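Local coordinates for protein UDP-N-acetylglucosamine 3-dehydrogenase (Acidithiobacillus ferrooxidans, PDB 7BVJ) that catalyses the NAD(+)-dependent oxidation of the glucosamine 3-position of UDP-N-acetylglucosamine to a ketone, a step in lipid A biosynthesis, at residues I89-F93 / M159-H164; L166-L171 / R295-A300; M1-G7 / Y22-L28. All coordinates share one frame; numbering follows the deposited sequence.

Interaction 1. Residues I89-F93 / M159-H164; sequences IEKPF and MDLMIH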
loop_
_atom_site.group_PDB
_atom_site.type_symbol
_atom_site.label_atom_id
_atom_site.label_comp_id
_atom_site.label_asym_id
_atom_site.label_seq_id
_atom_site.Cartn_x
_atom_site.Cartn_y
_atom_site.Cartn_z
ATOM N N ILE A 89 3.009 -9.601 1.751
ATOM C CA ILE A 89 3.533 -8.865 2.899
ATOM C C ILE A 89 2.820 -7.524 2.985
ATOM O O ILE A 89 2.755 -6.781 1.994
ATOM C CB ILE A 89 5.053 -8.661 2.786
ATOM C CG1 ILE A 89 5.772 -10.007 2.705
ATOM C CG2 ILE A 89 5.578 -7.820 3.968
ATOM C CD1 ILE A 89 7.259 -9.889 2.497
ATOM N N GLU A 90 2.281 -7.205 4.158
ATOM C CA GLU A 90 1.674 -5.888 4.318
ATOM C C GLU A 90 2.721 -4.802 4.073
ATOM O O GLU A 90 3.918 -5.000 4.290
ATOM C CB GLU A 90 1.046 -5.762 5.710
ATOM C CG GLU A 90 0.331 -4.442 6.017
ATOM C CD GLU A 90 -0.784 -4.088 5.016
ATOM O OE1 GLU A 90 -1.542 -4.992 4.585
ATOM O OE2 GLU A 90 -0.906 -2.884 4.682
ATOM N N LYS A 91 2.274 -3.667 3.538
ATOM C CA LYS A 91 3.184 -2.543 3.378
ATOM C C LYS A 91 3.495 -1.925 4.741
ATOM O O LYS A 91 2.656 -1.932 5.645
ATOM C CB LYS A 91 2.586 -1.487 2.447
ATOM C CG LYS A 91 1.341 -0.814 2.998
ATOM C CD LYS A 91 1.662 0.495 3.729
ATOM C CE LYS A 91 0.410 1.028 4.420
ATOM N NZ LYS A 91 0.676 1.652 5.745
ATOM N N PRO A 92 4.702 -1.381 4.921
ATOM C CA PRO A 92 5.801 -1.415 3.954
ATOM C C PRO A 92 6.566 -2.731 3.955
ATOM O O PRO A 92 6.585 -3.438 4.955
ATOM C CB PRO A 92 6.693 -0.258 4.402
ATOM C CG PRO A 92 6.421 -0.106 5.837
ATOM C CD PRO A 92 4.996 -0.502 6.068
ATOM N N PHE A 93 7.173 -3.020 2.807
ATOM C CA PHE A 93 7.921 -4.250 2.554
ATOM C C PHE A 93 8.850 -4.604 3.716
ATOM O O PHE A 93 8.703 -5.662 4.349
ATOM C CB PHE A 93 8.710 -4.046 1.252
ATOM C CG PHE A 93 9.280 -5.301 0.642
ATOM C CD1 PHE A 93 9.180 -6.536 1.276
ATOM C CD2 PHE A 93 9.920 -5.233 -0.596
ATOM C CE1 PHE A 93 9.709 -7.674 0.702
ATOM C CE2 PHE A 93 10.455 -6.371 -1.189
ATOM C CZ PHE A 93 10.353 -7.597 -0.536
ATOM N N MET A 159 6.456 6.469 6.102
ATOM C CA MET A 159 6.417 5.035 5.813
ATOM C C MET A 159 5.024 4.425 5.949
ATOM O O MET A 159 4.760 3.376 5.349
ATOM C CB MET A 159 7.394 4.278 6.724
ATOM C CG MET A 159 8.851 4.758 6.672
ATOM S SD MET A 159 9.664 4.717 5.052
ATOM C CE MET A 159 9.043 3.157 4.445
ATOM N N ASP A 160 4.126 5.045 6.714
ATOM C CA ASP A 160 2.784 4.507 6.890
ATOM C C ASP A 160 1.687 5.313 6.204
ATOM O O ASP A 160 0.586 4.785 6.048
ATOM C CB ASP A 160 2.442 4.394 8.388
ATOM C CG ASP A 160 3.445 3.542 9.158
ATOM O OD1 ASP A 160 3.807 2.444 8.674
ATOM O OD2 ASP A 160 3.890 3.984 10.241
ATOM N N LEU A 161 1.931 6.580 5.847
ATOM C CA LEU A 161 0.941 7.397 5.151
ATOM C C LEU A 161 1.407 7.791 3.758
ATOM O O LEU A 161 0.763 7.429 2.766
ATOM C CB LEU A 161 0.623 8.668 5.952
ATOM C CG LEU A 161 0.081 8.583 7.372
ATOM C CD1 LEU A 161 -0.077 9.979 7.929
ATOM C CD2 LEU A 161 -1.256 7.846 7.379
ATOM N N MET A 162 2.539 8.487 3.654
ATOM C CA MET A 162 2.917 9.076 2.377
ATOM C C MET A 162 3.273 8.011 1.357
ATOM O O MET A 162 3.123 8.232 0.146
ATOM C CB MET A 162 4.087 10.040 2.553
ATOM C CG MET A 162 4.196 11.013 1.395
ATOM S SD MET A 162 5.710 11.951 1.373
ATOM C CE MET A 162 5.352 13.259 2.567
ATOM N N ILE A 163 3.710 6.847 1.833
ATOM C CA ILE A 163 4.164 5.788 0.941
ATOM C C ILE A 163 3.067 5.369 -0.026
ATOM O O ILE A 163 3.364 4.911 -1.136
ATOM C CB ILE A 163 4.673 4.598 1.774
ATOM C CG1 ILE A 163 5.494 3.644 0.908
ATOM C CG2 ILE A 163 3.506 3.881 2.422
ATOM C CD1 ILE A 163 6.382 2.741 1.687
ATOM N N HIS A 164 1.794 5.560 0.347
ATOM C CA HIS A 164 0.688 5.284 -0.577
ATOM C C HIS A 164 0.802 6.122 -1.837
ATOM O O HIS A 164 0.764 5.602 -2.964
ATOM C CB HIS A 164 -0.657 5.572 0.090
ATOM C CG HIS A 164 -1.025 4.592 1.160
ATOM N ND1 HIS A 164 -1.106 3.236 0.928
ATOM C CD2 HIS A 164 -1.331 4.771 2.469
ATOM C CE1 HIS A 164 -1.454 2.621 2.043
ATOM N NE2 HIS A 164 -1.592 3.528 2.994
#
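K91 lays the outer half of its side chain across the imidazole of H164, the two crossing at about a right angle, with K91 CE 3.4 Å from H164 CE1. Bends at chi2 (94°) and chi4 (142°) carry NZ past the ring to the backbone of the helix, where K91 NZ bonds to D160 O at 3.1 Å. The donor lies 26° from the carbonyl plane. D160 OD1 stands 4.4 Å from K91 NZ, beyond a salt bridge, while the other carboxylate oxygen is held by the backbone N of D156. The contact illustrates how Gfo/Idh/MocA dehydrogenases bring their two domains together: the E-K-P sequence familiar in this family, at the C-terminal end of strand 86-90 of the Rossmann fold, leads into a turn that meets helix 157-173. K91 or H164 is likely the catalytic base that deprotonates the 3''-OH of the sugar, and the K91 side chain is about 8 Å from the bound NAD. Beside K91, P92 follows a cis peptide bond and turns its ring to the helix. P92 CB touches I163 CD1 and M159 CE, each at 4.1 Å, and K91 CD runs alongside I163 CG2.

Interaction 2. Residues L166-L171 / R295-A300; sequences LDLTLL and RVLAAA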
loop_
_atom_site.group_PDB
_atom_site.type_symbol
_atom_site.label_atom_id
_atom_site.label_comp_id
_atom_site.label_asym_id
_atom_site.label_seq_id
_atom_site.Cartn_x
_atom_site.Cartn_y
_atom_site.Cartn_z
ATOM N N LEU A 166 3.385 8.088 -2.760
ATOM C CA LEU A 166 4.651 7.815 -3.431
ATOM C C LEU A 166 4.518 6.628 -4.381
ATOM O O LEU A 166 4.964 6.692 -5.536
ATOM C CB LEU A 166 5.752 7.579 -2.399
ATOM C CG LEU A 166 6.180 8.842 -1.624
ATOM C CD1 LEU A 166 6.932 8.510 -0.313
ATOM C CD2 LEU A 166 7.024 9.781 -2.507
ATOM N N ASP A 167 3.871 5.545 -3.925
ATOM C CA ASP A 167 3.716 4.370 -4.771
ATOM C C ASP A 167 2.836 4.673 -5.977
ATOM O O ASP A 167 3.159 4.275 -7.100
ATOM C CB ASP A 167 3.134 3.217 -3.960
ATOM C CG ASP A 167 2.856 1.992 -4.815
ATOM O OD1 ASP A 167 3.793 1.527 -5.512
ATOM O OD2 ASP A 167 1.696 1.512 -4.795
ATOM N N LEU A 168 1.708 5.351 -5.749
ATOM C CA LEU A 168 0.826 5.736 -6.840
ATOM C C LEU A 168 1.572 6.562 -7.874
ATOM O O LEU A 168 1.410 6.361 -9.081
ATOM C CB LEU A 168 -0.367 6.525 -6.302
ATOM C CG LEU A 168 -1.405 5.698 -5.541
ATOM C CD1 LEU A 168 -2.500 6.584 -4.920
ATOM C CD2 LEU A 168 -1.994 4.610 -6.462
ATOM N N THR A 169 2.391 7.500 -7.405
ATOM C CA THR A 169 3.222 8.309 -8.282
ATOM C C THR A 169 4.115 7.434 -9.150
ATOM O O THR A 169 4.147 7.571 -10.388
ATOM C CB THR A 169 4.071 9.238 -7.423
ATOM O OG1 THR A 169 3.228 10.200 -6.752
ATOM C CG2 THR A 169 5.125 9.904 -8.282
ATOM N N LEU A 170 4.869 6.534 -8.510
ATOM C CA LEU A 170 5.786 5.705 -9.289
ATOM C C LEU A 170 5.026 4.834 -10.284
ATOM O O LEU A 170 5.517 4.585 -11.387
ATOM C CB LEU A 170 6.661 4.849 -8.370
ATOM C CG LEU A 170 7.682 5.635 -7.529
ATOM C CD1 LEU A 170 8.263 4.762 -6.436
ATOM C CD2 LEU A 170 8.802 6.228 -8.373
ATOM N N LEU A 171 3.817 4.395 -9.928
ATOM C CA LEU A 171 3.070 3.491 -10.798
ATOM C C LEU A 171 2.453 4.231 -11.980
ATOM O O LEU A 171 2.592 3.806 -13.129
ATOM C CB LEU A 171 1.981 2.772 -10.001
ATOM C CG LEU A 171 1.136 1.760 -10.772
ATOM C CD1 LEU A 171 1.942 0.516 -11.011
ATOM C CD2 LEU A 171 -0.132 1.447 -10.018
ATOM N N ARG A 295 11.020 -0.467 -4.865
ATOM C CA ARG A 295 11.076 0.842 -5.526
ATOM C C ARG A 295 10.480 1.924 -4.638
ATOM O O ARG A 295 11.121 2.956 -4.352
ATOM C CB ARG A 295 10.322 0.794 -6.869
ATOM C CG ARG A 295 11.167 0.429 -8.089
ATOM C CD ARG A 295 10.613 1.026 -9.413
ATOM N NE ARG A 295 9.255 1.534 -9.245
ATOM C CZ ARG A 295 8.150 0.821 -9.448
ATOM N NH1 ARG A 295 8.243 -0.443 -9.858
ATOM N NH2 ARG A 295 6.951 1.369 -9.242
ATOM N N VAL A 296 9.238 1.715 -4.198
ATOM C CA VAL A 296 8.582 2.748 -3.350
ATOM C C VAL A 296 9.297 2.843 -2.000
ATOM O O VAL A 296 9.331 3.921 -1.481
ATOM C CB VAL A 296 7.048 2.636 -3.232
ATOM C CG1 VAL A 296 6.550 1.369 -2.603
ATOM C CG2 VAL A 296 6.470 3.842 -2.545
ATOM N N LEU A 297 9.797 1.727 -1.469
ATOM C CA LEU A 297 10.510 1.751 -0.192
ATOM C C LEU A 297 11.753 2.633 -0.261
ATOM O O LEU A 297 12.022 3.406 0.665
ATOM C CB LEU A 297 10.897 0.331 0.232
ATOM C CG LEU A 297 11.769 0.251 1.492
ATOM C CD1 LEU A 297 10.971 0.579 2.747
ATOM C CD2 LEU A 297 12.443 -1.102 1.635
ATOM N N ALA A 298 12.527 2.512 -1.344
ATOM C CA ALA A 298 13.706 3.360 -1.536
ATOM C C ALA A 298 13.318 4.832 -1.660
ATOM O O ALA A 298 13.959 5.707 -1.058
ATOM C CB ALA A 298 14.488 2.906 -2.775
ATOM N N ALA A 299 12.257 5.124 -2.417
ATOM C CA ALA A 299 11.778 6.506 -2.476
ATOM C C ALA A 299 11.361 7.022 -1.097
ATOM O O ALA A 299 11.646 8.173 -0.727
ATOM C CB ALA A 299 10.612 6.608 -3.460
ATOM N N ALA A 300 10.646 6.199 -0.336
ATOM C CA ALA A 300 10.144 6.661 0.945
ATOM C C ALA A 300 11.295 6.909 1.900
ATOM O O ALA A 300 11.272 7.876 2.662
ATOM C CB ALA A 300 9.158 5.661 1.531
#
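The two helical segments run more nearly antiparallel than parallel, their N-to-C directions 123° apart and their axes approaching to 9.4 Å. The backbones come nearest at D167 and V296, whose CA atoms are 5.3 Å apart, and no hydrogen bond crosses between the segments, an example of two helices joined mainly by the shapes of their side chains. V296 fills the middle. With CG2 anti to the backbone N and CG1 between N and the carbonyl carbon (chi1 62°), the valine presses CG2 against the turn at D167, 3.4 Å from D167 N and 3.7 Å from D167 CB. The same methyl reaches back to L166 CB at 3.8 Å. Two leucines one helical turn apart extend the apolar surface in different directions: L170 sends CD1 over the backbone of V296, 3.7 Å from V296 CA, and on to the methyl of A299, whereas L166 CD1 rests on A300, 3.9 Å from its CA. With only methyls at these two positions, the leucine ends can come close to the opposing helix. At the margin, R295 folds its chain at chi3 (-13°) and brings the edge of its guanidinium to L170, with R295 NH2 3.6 Å from L170 CB. D167, though buried, has its carboxylate paired elsewhere, OD2 forming a salt bridge with R121. L166 also packs on M199 and L209, and A299 on M199, placing the contact against strands 194-201 and 206-215 of the large mixed sheet. Both helices thus touch that sheet, helix 157-173 through L166 and T169 and helix 290-312 through A299, while V296 and A300 continue onto I163 one turn earlier in helix 157-173.

Interaction 3. Residues M1-G7 / Y22-L28; sequences MIHMRTG and YAAISQL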
loop_
_atom_site.group_PDB
_atom_site.type_symbol
_atom_site.label_atom_id
_atom_site.label_comp_id
_atom_site.label_asym_id
_atom_site.label_seq_id
_atom_site.Cartn_x
_atom_site.Cartn_y
_atom_site.Cartn_z
ATOM N N MET A 1 -14.129 -18.569 -5.590
ATOM C CA MET A 1 -13.363 -19.219 -4.532
ATOM C C MET A 1 -12.221 -20.047 -5.105
ATOM O O MET A 1 -12.442 -20.953 -5.920
ATOM C CB MET A 1 -14.263 -20.111 -3.676
ATOM C CG MET A 1 -13.531 -20.775 -2.517
ATOM S SD MET A 1 -14.290 -20.393 -0.927
ATOM C CE MET A 1 -15.835 -21.305 -1.047
ATOM N N ILE A 2 -10.999 -19.732 -4.661
ATOM C CA ILE A 2 -9.780 -20.375 -5.136
ATOM C C ILE A 2 -9.483 -21.588 -4.265
ATOM O O ILE A 2 -9.724 -21.578 -3.052
ATOM C CB ILE A 2 -8.618 -19.367 -5.133
ATOM C CG1 ILE A 2 -9.051 -18.104 -5.886
ATOM C CG2 ILE A 2 -7.365 -19.956 -5.768
ATOM C CD1 ILE A 2 -8.448 -16.841 -5.358
ATOM N N HIS A 3 -8.976 -22.653 -4.882
ATOM C CA HIS A 3 -8.619 -23.853 -4.134
ATOM C C HIS A 3 -7.158 -23.705 -3.743
ATOM O O HIS A 3 -6.242 -24.041 -4.495
ATOM C CB HIS A 3 -8.892 -25.111 -4.944
ATOM C CG HIS A 3 -10.341 -25.299 -5.254
ATOM N ND1 HIS A 3 -11.306 -25.368 -4.272
ATOM C CD2 HIS A 3 -10.999 -25.387 -6.435
ATOM C CE1 HIS A 3 -12.492 -25.520 -4.833
ATOM N NE2 HIS A 3 -12.334 -25.527 -6.145
ATOM N N MET A 4 -6.948 -23.181 -2.540
ATOM C CA MET A 4 -5.622 -22.854 -2.055
ATOM C C MET A 4 -5.616 -22.939 -0.535
ATOM O O MET A 4 -6.558 -22.476 0.117
ATOM C CB MET A 4 -5.225 -21.452 -2.510
ATOM C CG MET A 4 -3.854 -21.045 -2.083
ATOM S SD MET A 4 -2.717 -21.302 -3.429
ATOM C CE MET A 4 -2.959 -19.746 -4.261
ATOM N N ARG A 5 -4.552 -23.522 0.025
ATOM C CA ARG A 5 -4.365 -23.549 1.472
ATOM C C ARG A 5 -3.661 -22.265 1.909
ATOM O O ARG A 5 -2.524 -21.989 1.490
ATOM C CB ARG A 5 -3.569 -24.780 1.897
ATOM C CG ARG A 5 -4.344 -26.076 1.770
ATOM C CD ARG A 5 -3.411 -27.248 1.980
ATOM N NE ARG A 5 -2.227 -27.160 1.134
ATOM C CZ ARG A 5 -1.009 -27.533 1.517
ATOM N NH1 ARG A 5 -0.816 -28.009 2.741
ATOM N NH2 ARG A 5 0.015 -27.424 0.681
ATOM N N THR A 6 -4.336 -21.488 2.757
ATOM C CA THR A 6 -3.900 -20.144 3.097
ATOM C C THR A 6 -3.794 -19.970 4.609
ATOM O O THR A 6 -4.419 -20.687 5.397
ATOM C CB THR A 6 -4.850 -19.085 2.523
ATOM O OG1 THR A 6 -6.176 -19.297 3.034
ATOM C CG2 THR A 6 -4.873 -19.145 0.997
ATOM N N GLY A 7 -2.961 -19.003 5.002
ATOM C CA GLY A 7 -2.790 -18.653 6.398
ATOM C C GLY A 7 -2.407 -17.194 6.559
ATOM O O GLY A 7 -2.062 -16.501 5.599
ATOM N N TYR A 22 -9.372 -14.370 3.572
ATOM C CA TYR A 22 -8.923 -15.694 3.151
ATOM C C TYR A 22 -9.968 -16.748 3.472
ATOM O O TYR A 22 -10.185 -17.675 2.682
ATOM C CB TYR A 22 -7.601 -16.058 3.810
ATOM C CG TYR A 22 -6.354 -15.430 3.204
ATOM C CD1 TYR A 22 -5.892 -15.810 1.949
ATOM C CD2 TYR A 22 -5.608 -14.508 3.924
ATOM C CE1 TYR A 22 -4.736 -15.268 1.417
ATOM C CE2 TYR A 22 -4.460 -13.949 3.396
ATOM C CZ TYR A 22 -4.027 -14.334 2.145
ATOM O OH TYR A 22 -2.888 -13.775 1.617
ATOM N N ALA A 23 -10.628 -16.626 4.625
ATOM C CA ALA A 23 -11.663 -17.592 4.979
ATOM C C ALA A 23 -12.834 -17.532 4.009
ATOM O O ALA A 23 -13.462 -18.564 3.728
ATOM C CB ALA A 23 -12.156 -17.350 6.405
ATOM N N ALA A 24 -13.136 -16.340 3.486
ATOM C CA ALA A 24 -14.238 -16.250 2.536
ATOM C C ALA A 24 -13.881 -16.782 1.146
ATOM O O ALA A 24 -14.764 -17.286 0.443
ATOM C CB ALA A 24 -14.726 -14.805 2.425
ATOM N N ILE A 25 -12.628 -16.684 0.702
ATOM C CA ILE A 25 -12.338 -16.965 -0.703
ATOM C C ILE A 25 -11.376 -18.126 -0.925
ATOM O O ILE A 25 -10.984 -18.371 -2.071
ATOM C CB ILE A 25 -11.805 -15.712 -1.417
ATOM C CG1 ILE A 25 -10.361 -15.454 -0.991
ATOM C CG2 ILE A 25 -12.712 -14.531 -1.141
ATOM C CD1 ILE A 25 -9.812 -14.214 -1.602
ATOM N N SER A 26 -10.973 -18.843 0.115
ATOM C CA SER A 26 -9.987 -19.915 -0.025
ATOM C C SER A 26 -10.174 -20.869 1.142
ATOM O O SER A 26 -11.150 -20.765 1.891
ATOM C CB SER A 26 -8.554 -19.361 -0.083
ATOM O OG SER A 26 -8.141 -18.792 1.170
ATOM N N GLN A 27 -9.225 -21.791 1.303
ATOM C CA GLN A 27 -9.265 -22.794 2.370
ATOM C C GLN A 27 -8.300 -22.336 3.464
ATOM O O GLN A 27 -7.115 -22.687 3.474
ATOM C CB GLN A 27 -8.917 -24.176 1.830
ATOM C CG GLN A 27 -10.013 -24.789 0.954
ATOM C CD GLN A 27 -10.058 -24.181 -0.445
ATOM O OE1 GLN A 27 -9.082 -24.244 -1.188
ATOM N NE2 GLN A 27 -11.194 -23.590 -0.803
ATOM N N LEU A 28 -8.811 -21.513 4.371
ATOM C CA LEU A 28 -7.994 -20.966 5.453
ATOM C C LEU A 28 -7.668 -22.074 6.447
ATOM O O LEU A 28 -8.549 -22.530 7.177
ATOM C CB LEU A 28 -8.728 -19.822 6.142
ATOM C CG LEU A 28 -8.034 -19.116 7.327
ATOM C CD1 LEU A 28 -6.823 -18.297 6.907
ATOM C CD2 LEU A 28 -9.015 -18.231 8.100
#
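T6 and S26 meet through their hydroxyls, T6 OG1 donating to S26 OG at 2.8 Å, and S26 OG in turn donates to Y22 O at 2.8 Å. This relay ties the first strand to the last turn of the helix. Both hydroxyls sit between their own backbone N and carbonyl carbon (chi1 59° for T6, 68° for S26), a rotation that turns each toward the other. T6 CB lies 3.5 Å from Y22 CD1, and S26 OG lies in plane at the edge of the tyrosine ring. Around this core the backbones engage in parallel register, R5 beside Q27 and T6 beside L28. Q27 N bonds to M4 O at 3.0 Å and T6 N to Q27 O at 3.1 Å. Farther toward the N-terminus, I2 N bonds to I25 O at 2.9 Å. M1 reaches back over the helix end, its SD 3.4 Å from A24 O.

Second-shell partners hold two of these residues: the Y22 hydroxyl is hydrogen-bonded to S65, and the R5 guanidinium forms a salt bridge with D62. The whole is a textbook beta-alpha-beta unit: strand 5-9, helix 13-25 and strand 27-32 open the Rossmann fold that holds NAD. Strand 5-9 lies between strands 27-32 and 63-66 in the parallel sheet, and helix 268-282 packs against I2, M4 and Y22.

In the fold
Along the chain the contacts follow one another, interaction 3 closing before interaction 1 opens and interaction 1 before interaction 2. Interaction 3 belongs to the opening beta-alpha-beta unit of the Rossmann domain; its centre is about 25 Å from that of interaction 1, yet both reach the same parallel sheet. Interactions 1 and 2 share helix 157-173, their centres about 9 Å apart, and touch directly, M159 and I163 packing on V296, L297 and A300. Interaction 2 is about 30 Å from interaction 3 between centres, with nearest atoms about 17 Å apart. The set therefore leads from the nucleotide-binding sheet, through the interdomain contact at the two candidate catalytic bases, to the helices packed on the mixed sheet.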